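Local structure of 4-methyl-5(B-hydroxyethyl)-thiazole monophosphate biosynthesis enzyme (Vibrio cholerae O1 biovar El Tor, 3OT1) at residues A109-Q121 with R128-P140. The protein is of uncertain function but belongs to the DJ-1/PfpI family and may take part in making the thiazole monophosphate precursor of thiamine. Sequence-based numbering, arbitrary orientation.
Sequences AICATPALVFAKQ and RMTCHPNFFDHIP
The sharp strand-turn-helix at Cys-111, between strand 106-110 and helix 113-119, matches the nucleophile elbow of the DJ-1/PfpI fold and is tied to residues 128-140 through His-132, whose N donates to Cys-111 O at 3.0 Å. Cys-111 has phi 65° and psi -126° within a type II' turn from Ile-110 to Thr-113, a strained backbone as at the reactive cysteine of DJ-1 relatives. Its SG, anti to the backbone N (chi1 -177°), lies 4.2 Å from His-132 CD2 and meets that ring obliquely. Elsewhere on the imidazole, ND1 accepts from Asn-134 N, while NE2 makes a weak hydrogen bond to the backbone of a neighbouring subunit. The proximity of Cys-111 and His-132 is consistent with the Cys-His pair of many DJ-1 relatives, which places the contact at the probable active site near the subunit interface.

Beyond the turn, helix 113-119 packs on the 3-10 segment 133-138. Ala-115 CB fits between two side-chain bases, 3.6 Å from Phe-135 CB and 3.7 Å from His-138 CB, so the backbones come close here. Leu-116 reaches across with CD2, which lies 3.8 Å from His-138 NE2 and also approaches the Phe-135 ring obliquely. Phe-135 CD1 lies over one face of the His-138 imidazole, offset toward its rim. ND1 of that ring donates in its own plane to Asp-137 OD2, which it meets from above the carboxylate plane; the bond favours this ring orientation. Toward the sheet, Pro-114 CB rests 3.4 Å from Thr-130 O. The bent selenomethionine Met-129 brings SE to 4.1 Å from Pro-114 CB and to the edge of the Phe-118 ring, beside strand 157-160. Ile-139 CD1 lies against Ala-115 CA and Ala-119 CB.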
ATOM      1  N   ALA A 109      10.136  -1.232 -12.114  1.00  5.18           N
ATOM      2  CA  ALA A 109      10.764  -1.469 -10.826  1.00  5.23           C
ATOM      3  C   ALA A 109      10.781  -0.218  -9.978  1.00  5.27           C
ATOM      4  O   ALA A 109      10.870   0.892 -10.486  1.00  5.56           O
ATOM      5  CB  ALA A 109      12.196  -1.983 -11.013  1.00  6.59           C
ATOM      6  N   ILE A 110      10.732  -0.401  -8.660  1.00  5.01           N
ATOM      7  CA  ILE A 110      10.617   0.708  -7.740  1.00  4.85           C
ATOM      8  C   ILE A 110      11.623   0.593  -6.609  1.00  5.17           C
ATOM      9  O   ILE A 110      12.066  -0.494  -6.250  1.00  5.90           O
ATOM     10  CB  ILE A 110       9.150   0.806  -7.226  1.00  5.09           C
ATOM     11  CG1 ILE A 110       8.860   2.077  -6.412  1.00  5.73           C
ATOM     12  CG2 ILE A 110       8.735  -0.456  -6.486  1.00  5.72           C
ATOM     13  CD1 ILE A 110       7.379   2.354  -6.261  1.00  6.28           C
ATOM     14  N   CYS A 111      11.893   1.753  -6.004  1.00  5.85           N
ATOM     15  CA  CYS A 111      12.614   1.835  -4.749  1.00  6.43           C
ATOM     16  C   CYS A 111      14.067   1.345  -4.864  1.00  6.45           C
ATOM     17  O   CYS A 111      14.807   1.854  -5.695  1.00  6.75           O
ATOM     18  CB  CYS A 111      11.749   1.073  -3.719  1.00  7.43           C
ATOM     19  SG  CYS A 111      12.223   0.979  -2.023  1.00  9.23           S
ATOM     20  N   ALA A 112      14.494   0.399  -4.034  1.00  6.49           N
ATOM     21  CA  ALA A 112      15.880  -0.055  -4.063  1.00  7.57           C
ATOM     22  C   ALA A 112      16.225  -0.852  -5.316  1.00  6.49           C
ATOM     23  O   ALA A 112      17.397  -1.012  -5.646  1.00  7.26           O
ATOM     24  CB  ALA A 112      16.203  -0.889  -2.804  1.00  8.46           C
ATOM     25  N   THR A 113      15.230  -1.429  -5.972  1.00  5.71           N
ATOM     26  CA  THR A 113      15.500  -2.411  -7.002  1.00  5.94           C
ATOM     27  C   THR A 113      16.293  -1.895  -8.201  1.00  6.02           C
ATOM     28  O   THR A 113      17.196  -2.571  -8.640  1.00  6.32           O
ATOM     29  CB  THR A 113      14.193  -3.131  -7.360  1.00  6.14           C
ATOM     30  OG1 THR A 113      13.813  -3.890  -6.206  1.00  6.64           O
ATOM     31  CG2 THR A 113      14.355  -4.030  -8.552  1.00  7.15           C
ATOM     32  N   PRO A 114      15.973  -0.707  -8.735  1.00  5.98           N
ATOM     33  CA  PRO A 114      16.791  -0.257  -9.891  1.00  6.41           C
ATOM     34  C   PRO A 114      18.267  -0.106  -9.504  1.00  7.40           C
ATOM     35  O   PRO A 114      19.134  -0.318 -10.355  1.00  9.17           O
ATOM     36  CB  PRO A 114      16.151   1.078 -10.281  1.00  6.47           C
ATOM     37  CG  PRO A 114      14.692   0.921  -9.844  1.00  6.36           C
ATOM     38  CD  PRO A 114      14.817   0.168  -8.528  1.00  5.98           C
ATOM     39  N   ALA A 115      18.556   0.285  -8.266  1.00  6.95           N
ATOM     40  CA  ALA A 115      19.940   0.431  -7.784  1.00  7.78           C
ATOM     41  C   ALA A 115      20.594  -0.917  -7.489  1.00  8.12           C
ATOM     42  O   ALA A 115      21.672  -1.230  -8.014  1.00 10.70           O
ATOM     43  CB  ALA A 115      19.963   1.323  -6.557  1.00  9.11           C
ATOM     44  N   LEU A 116      19.967  -1.715  -6.629  1.00  7.14           N
ATOM     45  CA  LEU A 116      20.582  -2.934  -6.130  1.00  7.82           C
ATOM     46  C   LEU A 116      20.473  -4.120  -7.073  1.00  8.12           C
ATOM     47  O   LEU A 116      21.248  -5.080  -6.925  1.00  9.38           O
ATOM     48  CB  LEU A 116      20.038  -3.300  -4.754  1.00  7.87           C
ATOM     49  CG  LEU A 116      20.292  -2.268  -3.660  1.00  9.53           C
ATOM     50  CD1 LEU A 116      19.777  -2.791  -2.317  1.00 10.07           C
ATOM     51  CD2 LEU A 116      21.767  -1.883  -3.574  1.00 13.05           C
ATOM     52  N   VAL A 117      19.554  -4.053  -8.046  1.00  7.50           N
ATOM     53  CA  VAL A 117      19.431  -5.091  -9.059  1.00  7.56           C
ATOM     54  C   VAL A 117      19.978  -4.593 -10.408  1.00  8.10           C
ATOM     55  O   VAL A 117      20.961  -5.147 -10.906  1.00  9.50           O
ATOM     56  CB  VAL A 117      18.003  -5.635  -9.195  1.00  7.05           C
ATOM     57  CG1 VAL A 117      18.001  -6.770 -10.238  1.00  8.28           C
ATOM     58  CG2 VAL A 117      17.484  -6.105  -7.831  1.00  8.57           C
ATOM     59  N   PHE A 118      19.372  -3.572 -10.997  1.00  7.93           N
ATOM     60  CA  PHE A 118      19.755  -3.219 -12.366  1.00  8.55           C
ATOM     61  C   PHE A 118      21.190  -2.683 -12.450  1.00  9.31           C
ATOM     62  O   PHE A 118      21.996  -3.159 -13.255  1.00 10.05           O
ATOM     63  CB  PHE A 118      18.818  -2.191 -12.993  1.00  8.27           C
ATOM     64  CG  PHE A 118      17.359  -2.588 -13.067  1.00  7.61           C
ATOM     65  CD1 PHE A 118      16.922  -3.911 -13.000  1.00  7.76           C
ATOM     66  CD2 PHE A 118      16.409  -1.582 -13.241  1.00  8.39           C
ATOM     67  CE1 PHE A 118      15.566  -4.195 -13.081  1.00  8.31           C
ATOM     68  CE2 PHE A 118      15.085  -1.882 -13.339  1.00  8.54           C
ATOM     69  CZ  PHE A 118      14.657  -3.168 -13.261  1.00  7.90           C
ATOM     70  N   ALA A 119      21.503  -1.689 -11.622  1.00 10.68           N
ATOM     71  CA  ALA A 119      22.816  -1.070 -11.670  1.00 11.32           C
ATOM     72  C   ALA A 119      23.886  -2.099 -11.288  1.00 12.21           C
ATOM     73  O   ALA A 119      24.914  -2.173 -11.962  1.00 14.35           O
ATOM     74  CB  ALA A 119      22.860   0.174 -10.826  1.00 11.66           C
ATOM     75  N   LYS A 120      23.631  -2.957 -10.295  1.00 12.44           N
ATOM     76  CA  LYS A 120      24.621  -3.945  -9.836  1.00 13.15           C
ATOM     77  C   LYS A 120      24.823  -5.162 -10.746  1.00 13.32           C
ATOM     78  O   LYS A 120      25.902  -5.743 -10.770  1.00 15.55           O
ATOM     79  CB  LYS A 120      24.283  -4.418  -8.406  1.00 14.35           C
ATOM     80  CG  LYS A 120      24.443  -3.352  -7.339  1.00 17.00           C
ATOM     81  CD  LYS A 120      25.849  -2.789  -7.313  1.00 19.33           C
ATOM     82  N   GLN A 121      23.799  -5.557 -11.503  1.00 11.81           N
ATOM     83  CA  GLN A 121      23.843  -6.763 -12.331  1.00 12.37           C
ATOM     84  C   GLN A 121      23.769  -6.470 -13.827  1.00 11.51           C
ATOM     85  O   GLN A 121      23.459  -7.354 -14.625  1.00 12.99           O
ATOM     86  CB  GLN A 121      22.752  -7.738 -11.886  1.00 13.03           C
ATOM     87  CG  GLN A 121      22.944  -8.295 -10.481  1.00 15.69           C
ATOM     88  CD  GLN A 121      24.198  -9.147 -10.360  1.00 17.62           C
ATOM     89  OE1 GLN A 121      24.659  -9.764 -11.339  1.00 17.23           O
ATOM     90  NE2 GLN A 121      24.762  -9.180  -9.170  1.00 21.56           N
ATOM     91  N   ARG A 128      17.839   5.603 -18.854  1.00  9.61           N
ATOM     92  CA  ARG A 128      17.477   6.562 -17.819  1.00  9.19           C
ATOM     93  C   ARG A 128      16.600   5.852 -16.798  1.00  8.16           C
ATOM     94  O   ARG A 128      15.695   5.092 -17.174  1.00  8.54           O
ATOM     95  CB  ARG A 128      16.716   7.750 -18.405  1.00 10.21           C
ATOM     96  CG  ARG A 128      17.522   8.591 -19.354  1.00 14.49           C
ATOM     97  CD  ARG A 128      16.946   9.964 -19.565  1.00 21.01           C
ATOM     98  NE  ARG A 128      16.736  10.681 -18.300  1.00 25.58           N
ATOM     99  CZ  ARG A 128      17.680  11.295 -17.574  1.00 28.12           C
ATOM    100  NH1 ARG A 128      17.330  11.923 -16.451  1.00 29.12           N
ATOM    101  NH2 ARG A 128      18.961  11.307 -17.955  1.00 29.40           N
HETATM  102  N   MSE A 129      16.866   6.100 -15.515  1.00  7.27           N
HETATM  103  CA  MSE A 129      16.080   5.511 -14.448  1.00  7.35           C
HETATM  104  C   MSE A 129      16.175   6.321 -13.194  1.00  6.87           C
HETATM  105  O   MSE A 129      17.141   7.044 -12.965  1.00  7.52           O
HETATM  106  CB  MSE A 129      16.502   4.067 -14.173  1.00  6.96           C
HETATM  107  CG  MSE A 129      17.942   3.916 -13.709  1.00  7.45           C
HETATM  108 SE   MSE A 129      18.481   2.074 -13.482  1.00 10.98          SE
HETATM  109  CE  MSE A 129      18.591   1.545 -15.317  1.00 10.44           C
ATOM    110  N   THR A 130      15.146   6.142 -12.366  1.00  6.54           N
ATOM    111  CA  THR A 130      15.156   6.642 -11.004  1.00  6.24           C
ATOM    112  C   THR A 130      15.157   5.453 -10.047  1.00  6.00           C
ATOM    113  O   THR A 130      15.138   4.284 -10.455  1.00  6.37           O
ATOM    114  CB  THR A 130      13.982   7.603 -10.720  1.00  5.89           C
ATOM    115  OG1 THR A 130      14.246   8.341  -9.533  1.00  6.62           O
ATOM    116  CG2 THR A 130      12.648   6.919 -10.577  1.00  6.68           C
ATOM    117  N   CYS A 131      15.245   5.762  -8.759  1.00  6.07           N
ATOM    118  CA  CYS A 131      15.245   4.763  -7.690  1.00  6.35           C
ATOM    119  C   CYS A 131      14.997   5.495  -6.391  1.00  6.08           C
ATOM    120  O   CYS A 131      14.776   6.703  -6.391  1.00  6.91           O
ATOM    121  CB  CYS A 131      16.574   3.993  -7.647  1.00  6.41           C
ATOM    122  SG  CYS A 131      18.039   4.950  -7.280  1.00  8.07           S
ATOM    123  N   HIS A 132      15.065   4.775  -5.281  1.00  6.30           N
ATOM    124  CA  HIS A 132      14.920   5.451  -3.994  1.00  6.73           C
ATOM    125  C   HIS A 132      16.028   6.483  -3.814  1.00  8.02           C
ATOM    126  O   HIS A 132      17.174   6.194  -4.123  1.00  7.83           O
ATOM    127  CB  HIS A 132      14.988   4.432  -2.874  1.00  6.81           C
ATOM    128  CG  HIS A 132      14.544   4.982  -1.576  1.00  7.39           C
ATOM    129  ND1 HIS A 132      15.344   5.781  -0.793  1.00  9.11           N
ATOM    130  CD2 HIS A 132      13.352   4.880  -0.954  1.00 10.45           C
ATOM    131  CE1 HIS A 132      14.645   6.146   0.267  1.00 10.25           C
ATOM    132  NE2 HIS A 132      13.448   5.592   0.209  1.00 11.20           N
ATOM    133  N   PRO A 133      15.707   7.678  -3.307  1.00  8.65           N
ATOM    134  CA  PRO A 133      16.729   8.709  -3.150  1.00  9.96           C
ATOM    135  C   PRO A 133      17.936   8.273  -2.350  1.00 10.32           C
ATOM    136  O   PRO A 133      19.037   8.765  -2.592  1.00 12.03           O
ATOM    137  CB  PRO A 133      15.967   9.834  -2.452  1.00 11.04           C
ATOM    138  CG  PRO A 133      14.601   9.703  -2.955  1.00 11.34           C
ATOM    139  CD  PRO A 133      14.365   8.222  -3.034  1.00  8.75           C
ATOM    140  N   ASN A 134      17.749   7.370  -1.388  1.00 10.68           N
ATOM    141  CA  ASN A 134      18.875   6.933  -0.575  1.00 11.76           C
ATOM    142  C   ASN A 134      19.841   6.049  -1.363  1.00 11.63           C
ATOM    143  O   ASN A 134      20.930   5.729  -0.867  1.00 13.75           O
ATOM    144  CB  ASN A 134      18.414   6.294   0.760  1.00 13.05           C
ATOM    145  CG  ASN A 134      17.836   7.313   1.733  1.00 12.71           C
ATOM    146  OD1 ASN A 134      18.044   8.525   1.617  1.00 16.23           O
ATOM    147  ND2 ASN A 134      17.041   6.820   2.675  1.00 16.21           N
ATOM    148  N   PHE A 135      19.482   5.729  -2.624  1.00 11.31           N
ATOM    149  CA  PHE A 135      20.311   4.946  -3.523  1.00 10.58           C
ATOM    150  C   PHE A 135      20.638   5.658  -4.849  1.00 11.13           C
ATOM    151  O   PHE A 135      21.198   5.043  -5.755  1.00 11.05           O
ATOM    152  CB  PHE A 135      19.664   3.564  -3.783  1.00 11.24           C
ATOM    153  CG  PHE A 135      19.662   2.683  -2.575  1.00 11.63           C
ATOM    154  CD1 PHE A 135      20.773   1.948  -2.247  1.00 11.90           C
ATOM    155  CD2 PHE A 135      18.571   2.643  -1.729  1.00 13.07           C
ATOM    156  CE1 PHE A 135      20.793   1.159  -1.114  1.00 12.89           C
ATOM    157  CE2 PHE A 135      18.583   1.851  -0.587  1.00 12.62           C
ATOM    158  CZ  PHE A 135      19.691   1.112  -0.275  1.00 13.75           C
ATOM    159  N   PHE A 136      20.336   6.954  -4.944  1.00 10.92           N
ATOM    160  CA  PHE A 136      20.627   7.701  -6.178  1.00 10.97           C
ATOM    161  C   PHE A 136      22.087   7.560  -6.605  1.00 11.92           C
ATOM    162  O   PHE A 136      22.401   7.560  -7.796  1.00 12.52           O
ATOM    163  CB  PHE A 136      20.342   9.193  -5.992  1.00 10.83           C
ATOM    164  CG  PHE A 136      18.886   9.605  -6.076  1.00 10.50           C
ATOM    165  CD1 PHE A 136      17.884   8.836  -6.653  1.00  9.43           C
ATOM    166  CD2 PHE A 136      18.561  10.887  -5.642  1.00 10.76           C
ATOM    167  CE1 PHE A 136      16.584   9.348  -6.708  1.00  9.80           C
ATOM    168  CE2 PHE A 136      17.285  11.372  -5.706  1.00 11.91           C
ATOM    169  CZ  PHE A 136      16.306  10.618  -6.262  1.00 10.03           C
ATOM    170  N   ASP A 137      22.973   7.456  -5.622  1.00 12.92           N
ATOM    171  CA  ASP A 137      24.397   7.383  -5.907  1.00 14.05           C
ATOM    172  C   ASP A 137      24.839   6.098  -6.623  1.00 13.75           C
ATOM    173  O   ASP A 137      25.971   6.006  -7.093  1.00 15.59           O
ATOM    174  CB  ASP A 137      25.226   7.654  -4.636  1.00 15.51           C
ATOM    175  CG  ASP A 137      25.102   6.561  -3.573  1.00 17.63           C
ATOM    176  OD1 ASP A 137      25.966   6.572  -2.665  1.00 24.73           O
ATOM    177  OD2 ASP A 137      24.193   5.704  -3.612  1.00 20.75           O
ATOM    178  N   HIS A 138      23.942   5.120  -6.721  1.00 12.65           N
ATOM    179  CA  HIS A 138      24.216   3.894  -7.459  1.00 12.45           C
ATOM    180  C   HIS A 138      23.986   4.017  -8.971  1.00 11.73           C
ATOM    181  O   HIS A 138      24.378   3.147  -9.730  1.00 13.52           O
ATOM    182  CB  HIS A 138      23.302   2.780  -6.961  1.00 12.82           C
ATOM    183  CG  HIS A 138      23.695   2.210  -5.637  1.00 14.30           C
ATOM    184  ND1 HIS A 138      23.928   2.980  -4.517  1.00 16.17           N
ATOM    185  CD2 HIS A 138      23.861   0.926  -5.249  1.00 16.01           C
ATOM    186  CE1 HIS A 138      24.248   2.195  -3.503  1.00 17.09           C
ATOM    187  NE2 HIS A 138      24.216   0.943  -3.922  1.00 17.29           N
ATOM    188  N   ILE A 139      23.306   5.068  -9.401  1.00 11.80           N
ATOM    189  CA  ILE A 139      22.929   5.213 -10.800  1.00 12.25           C
ATOM    190  C   ILE A 139      23.938   6.167 -11.466  1.00 13.19           C
ATOM    191  O   ILE A 139      24.267   7.210 -10.893  1.00 14.10           O
ATOM    192  CB  ILE A 139      21.503   5.803 -10.891  1.00 10.78           C
ATOM    193  CG1 ILE A 139      20.489   5.042 -10.017  1.00 10.91           C
ATOM    194  CG2 ILE A 139      21.064   5.882 -12.337  1.00 12.14           C
ATOM    195  CD1 ILE A 139      20.439   3.556 -10.261  1.00 11.95           C
ATOM    196  N   PRO A 140      24.401   5.849 -12.690  1.00 14.31           N
ATOM    197  CA  PRO A 140      25.300   6.809 -13.359  1.00 14.76           C
ATOM    198  C   PRO A 140      24.667   8.187 -13.413  1.00 15.07           C
ATOM    199  O   PRO A 140      23.495   8.316 -13.764  1.00 14.24           O
ATOM    200  CB  PRO A 140      25.474   6.213 -14.764  1.00 15.29           C
ATOM    201  CG  PRO A 140      25.259   4.747 -14.558  1.00 15.25           C
ATOM    202  CD  PRO A 140      24.159   4.661 -13.520  1.00 15.14           C
TER